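Local coordinates for iron uptake protein A2 (Synechocystis sp., PDB 2VOZ) that binds ferric iron in the periplasm and probably delivers it to an ABC transporter for import into the cell, at residues B[128-133]-B[247-252]. Sequence-based numbering, arbitrary orientation.
With SO4 (sulfate ion), chain E.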
ATOM      1  N   GLN B 128     -12.612  -1.114 -22.192  1.00  7.47           N
ATOM      2  CA  GLN B 128     -13.873  -1.801 -22.288  1.00  7.86           C
ATOM      3  C   GLN B 128     -13.812  -3.155 -21.589  1.00  8.47           C
ATOM      4  O   GLN B 128     -12.733  -3.720 -21.384  1.00  8.71           O
ATOM      5  CB  GLN B 128     -14.342  -1.908 -23.742  1.00 10.23           C
ATOM      6  CG  GLN B 128     -13.484  -2.708 -24.600  1.00 10.67           C
ATOM      7  CD  GLN B 128     -13.897  -2.677 -26.088  1.00 10.88           C
ATOM      8  OE1 GLN B 128     -15.071  -2.805 -26.439  1.00 11.55           O
ATOM      9  NE2 GLN B 128     -12.916  -2.515 -26.953  1.00 11.18           N
ATOM     10  N   ARG B 129     -14.967  -3.591 -21.097  1.00  8.24           N
ATOM     11  CA  ARG B 129     -15.112  -4.884 -20.439  1.00  6.87           C
ATOM     12  C   ARG B 129     -16.313  -5.540 -21.106  1.00  7.42           C
ATOM     13  O   ARG B 129     -17.125  -4.853 -21.745  1.00  9.41           O
ATOM     14  CB  ARG B 129     -15.390  -4.732 -18.914  1.00  7.93           C
ATOM     15  CG  ARG B 129     -16.633  -3.872 -18.538  1.00  7.20           C
ATOM     16  CD  ARG B 129     -16.356  -2.345 -18.359  1.00 10.96           C
ATOM     17  NE  ARG B 129     -15.321  -2.115 -17.355  1.00  8.28           N
ATOM     18  CZ  ARG B 129     -15.537  -2.179 -16.025  1.00  9.98           C
ATOM     19  NH1 ARG B 129     -16.758  -2.420 -15.559  1.00  9.98           N
ATOM     20  NH2 ARG B 129     -14.532  -2.033 -15.176  1.00 10.52           N
ATOM     21  N   ALA B 130     -16.406  -6.846 -20.992  1.00  7.24           N
ATOM     22  CA  ALA B 130     -17.548  -7.578 -21.565  1.00  7.51           C
ATOM     23  C   ALA B 130     -18.322  -8.187 -20.425  1.00  7.88           C
ATOM     24  O   ALA B 130     -17.707  -8.630 -19.451  1.00  8.87           O
ATOM     25  CB  ALA B 130     -17.020  -8.708 -22.508  1.00  9.02           C
ATOM     26  N   ARG B 131     -19.651  -8.212 -20.523  1.00  8.86           N
ATOM     27  CA  ARG B 131     -20.461  -8.861 -19.504  1.00  9.10           C
ATOM     28  C   ARG B 131     -20.764 -10.247 -20.104  1.00  9.89           C
ATOM     29  O   ARG B 131     -21.490 -10.380 -21.087  1.00 11.30           O
ATOM     30  CB  ARG B 131     -21.731  -8.049 -19.150  1.00  8.32           C
ATOM     31  CG  ARG B 131     -22.401  -8.567 -17.843  1.00  9.16           C
ATOM     32  CD  ARG B 131     -23.046  -7.404 -17.112  1.00  8.53           C
ATOM     33  NE  ARG B 131     -23.553  -7.779 -15.795  1.00  9.45           N
ATOM     34  CZ  ARG B 131     -22.790  -7.961 -14.707  1.00  9.53           C
ATOM     35  NH1 ARG B 131     -21.468  -7.820 -14.769  1.00  5.69           N
ATOM     36  NH2 ARG B 131     -23.355  -8.277 -13.542  1.00 10.10           N
ATOM     37  N   VAL B 132     -20.132 -11.262 -19.534  1.00  8.53           N
ATOM     38  CA  VAL B 132     -20.109 -12.568 -20.160  1.00  9.00           C
ATOM     39  C   VAL B 132     -20.866 -13.586 -19.315  1.00  9.20           C
ATOM     40  O   VAL B 132     -21.415 -13.253 -18.271  1.00  8.79           O
ATOM     41  CB  VAL B 132     -18.656 -13.056 -20.370  1.00  9.75           C
ATOM     42  CG1 VAL B 132     -17.910 -12.160 -21.386  1.00 11.56           C
ATOM     43  CG2 VAL B 132     -17.870 -13.178 -19.021  1.00  8.49           C
ATOM     44  N   LEU B 133     -20.876 -14.835 -19.780  1.00  8.50           N
ATOM     45  CA  LEU B 133     -21.445 -15.912 -18.998  1.00  9.11           C
ATOM     46  C   LEU B 133     -20.337 -16.765 -18.439  1.00  9.94           C
ATOM     47  O   LEU B 133     -19.259 -16.914 -19.070  1.00 11.47           O
ATOM     48  CB  LEU B 133     -22.329 -16.787 -19.869  1.00  9.03           C
ATOM     49  CG  LEU B 133     -23.419 -16.075 -20.669  1.00  9.70           C
ATOM     50  CD1 LEU B 133     -24.405 -17.078 -21.311  1.00 10.79           C
ATOM     51  CD2 LEU B 133     -24.178 -15.105 -19.787  1.00 10.35           C
ATOM     52  N   LEU B 247     -15.376 -19.444 -18.832  1.00 10.37           N
ATOM     53  CA  LEU B 247     -15.921 -18.187 -19.353  1.00 10.27           C
ATOM     54  C   LEU B 247     -16.497 -18.484 -20.747  1.00 10.60           C
ATOM     55  O   LEU B 247     -15.850 -19.126 -21.569  1.00 11.09           O
ATOM     56  CB  LEU B 247     -14.787 -17.153 -19.448  1.00 10.27           C
ATOM     57  CG  LEU B 247     -15.109 -15.743 -19.965  1.00 10.75           C
ATOM     58  CD1 LEU B 247     -14.047 -14.808 -19.412  1.00 12.20           C
ATOM     59  CD2 LEU B 247     -15.094 -15.664 -21.482  1.00 10.19           C
ATOM     60  N   PHE B 248     -17.704 -17.999 -21.014  1.00 10.51           N
ATOM     61  CA  PHE B 248     -18.334 -18.140 -22.321  1.00 10.86           C
ATOM     62  C   PHE B 248     -18.758 -16.758 -22.815  1.00 10.66           C
ATOM     63  O   PHE B 248     -19.502 -16.066 -22.095  1.00  9.85           O
ATOM     64  CB  PHE B 248     -19.579 -19.041 -22.183  1.00 11.40           C
ATOM     65  CG  PHE B 248     -20.370 -19.188 -23.457  1.00 12.24           C
ATOM     66  CD1 PHE B 248     -19.988 -20.158 -24.422  1.00 14.43           C
ATOM     67  CD2 PHE B 248     -21.484 -18.387 -23.698  1.00 12.93           C
ATOM     68  CE1 PHE B 248     -20.729 -20.295 -25.619  1.00 14.17           C
ATOM     69  CE2 PHE B 248     -22.226 -18.504 -24.900  1.00 12.02           C
ATOM     70  CZ  PHE B 248     -21.849 -19.463 -25.852  1.00 14.48           C
ATOM     71  N   PHE B 249     -18.315 -16.378 -24.016  1.00  9.79           N
ATOM     72  CA  PHE B 249     -18.774 -15.151 -24.645  1.00 10.44           C
ATOM     73  C   PHE B 249     -20.131 -15.375 -25.308  1.00 10.63           C
ATOM     74  O   PHE B 249     -20.220 -16.138 -26.279  1.00 11.15           O
ATOM     75  CB  PHE B 249     -17.797 -14.621 -25.704  1.00 10.51           C
ATOM     76  CG  PHE B 249     -16.514 -14.059 -25.149  1.00 10.37           C
ATOM     77  CD1 PHE B 249     -16.468 -12.783 -24.580  1.00 12.51           C
ATOM     78  CD2 PHE B 249     -15.330 -14.797 -25.231  1.00 15.53           C
ATOM     79  CE1 PHE B 249     -15.272 -12.262 -24.073  1.00 14.24           C
ATOM     80  CE2 PHE B 249     -14.140 -14.277 -24.730  1.00 15.67           C
ATOM     81  CZ  PHE B 249     -14.113 -13.013 -24.134  1.00 14.35           C
ATOM     82  N   PRO B 250     -21.178 -14.716 -24.794  1.00  9.85           N
ATOM     83  CA  PRO B 250     -22.481 -14.834 -25.421  1.00  9.69           C
ATOM     84  C   PRO B 250     -22.694 -13.931 -26.639  1.00  9.51           C
ATOM     85  O   PRO B 250     -21.986 -12.937 -26.838  1.00 10.36           O
ATOM     86  CB  PRO B 250     -23.423 -14.381 -24.310  1.00  8.78           C
ATOM     87  CG  PRO B 250     -22.617 -13.284 -23.656  1.00  7.62           C
ATOM     88  CD  PRO B 250     -21.244 -13.870 -23.585  1.00 10.32           C
ATOM     89  N   ASN B 251     -23.726 -14.285 -27.391  1.00  9.94           N
ATOM     90  CA  ASN B 251     -24.271 -13.465 -28.473  1.00 11.22           C
ATOM     91  C   ASN B 251     -23.279 -13.242 -29.617  1.00 12.61           C
ATOM     92  O   ASN B 251     -23.312 -12.195 -30.257  1.00 12.48           O
ATOM     93  CB  ASN B 251     -24.755 -12.103 -27.931  1.00 11.07           C
ATOM     94  CG  ASN B 251     -25.998 -12.238 -27.098  1.00 11.02           C
ATOM     95  OD1 ASN B 251     -25.956 -12.865 -26.073  1.00  8.46           O
ATOM     96  ND2 ASN B 251     -27.113 -11.661 -27.553  1.00 12.86           N
ATOM     97  N   THR B 252     -22.391 -14.203 -29.845  1.00 13.01           N
ATOM     98  CA  THR B 252     -21.424 -14.077 -30.945  1.00 14.73           C
ATOM     99  C   THR B 252     -21.794 -14.972 -32.129  1.00 16.57           C
ATOM    100  O   THR B 252     -21.074 -14.981 -33.144  1.00 16.16           O
ATOM    101  CB  THR B 252     -19.985 -14.407 -30.497  1.00 14.35           C
ATOM    102  OG1 THR B 252     -19.863 -15.819 -30.321  1.00 15.94           O
ATOM    103  CG2 THR B 252     -19.649 -13.703 -29.184  1.00 17.43           C
TER
HETATM  104  S   SO4 E1347     -11.773 -21.015 -20.093  1.00 32.28           S
HETATM  105  O1  SO4 E1347     -12.728 -20.115 -19.440  1.00 25.74           O
HETATM  106  O2  SO4 E1347     -11.879 -22.409 -19.581  1.00 25.24           O
HETATM  107  O3  SO4 E1347     -12.004 -21.038 -21.551  1.00 32.03           O
HETATM  108  O4  SO4 E1347     -10.401 -20.539 -19.855  1.00 31.17           O
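Leu133 and Phe248 form an antiparallel hydrogen-bonded pair: Leu133 N bonds to Phe248 O at 3.0 Å, and Phe248 N returns a straighter bond (170° at the hydrogen) of 2.7 Å to Leu133 O. Their side chains run side by side, Leu133 CD1 reaching Phe248 CD2, while Leu133 CG rests 4.0 Å from Pro250 CB. The two methyls of Val132 part between Leu247 and Phe249: CG1, anti to the carbonyl carbon (chi1 -66°), lies 3.6 Å from Phe249 CD1, and CG2 meets Leu247 CG at 3.9 Å. An alanine here would probably open a gap where these methyls met the Phe249 ring and Leu247. Ala130 CB lies at the ring's edge, and Leu247 CD2 sits 3.6 Å above one face. Leu247 N donates a hydrogen bond to O1 of a sulfate ion, probably a crystallisation solute. Pro250 CD lies 3.8 Å from Val132 CA; Tyr148 packs on Pro250, its OH hydrogen-bonded to Arg131 O. Arg131 NH1 forms a salt bridge with Asp205, and the Arg131 side chain touches the iron ligand Tyr169 on helix 168-181. The pairing adds strand 245-248 to the sheet of this periplasmic solute-binding protein, where long strand 124-136 also pairs with strands 219-223 and 261-268.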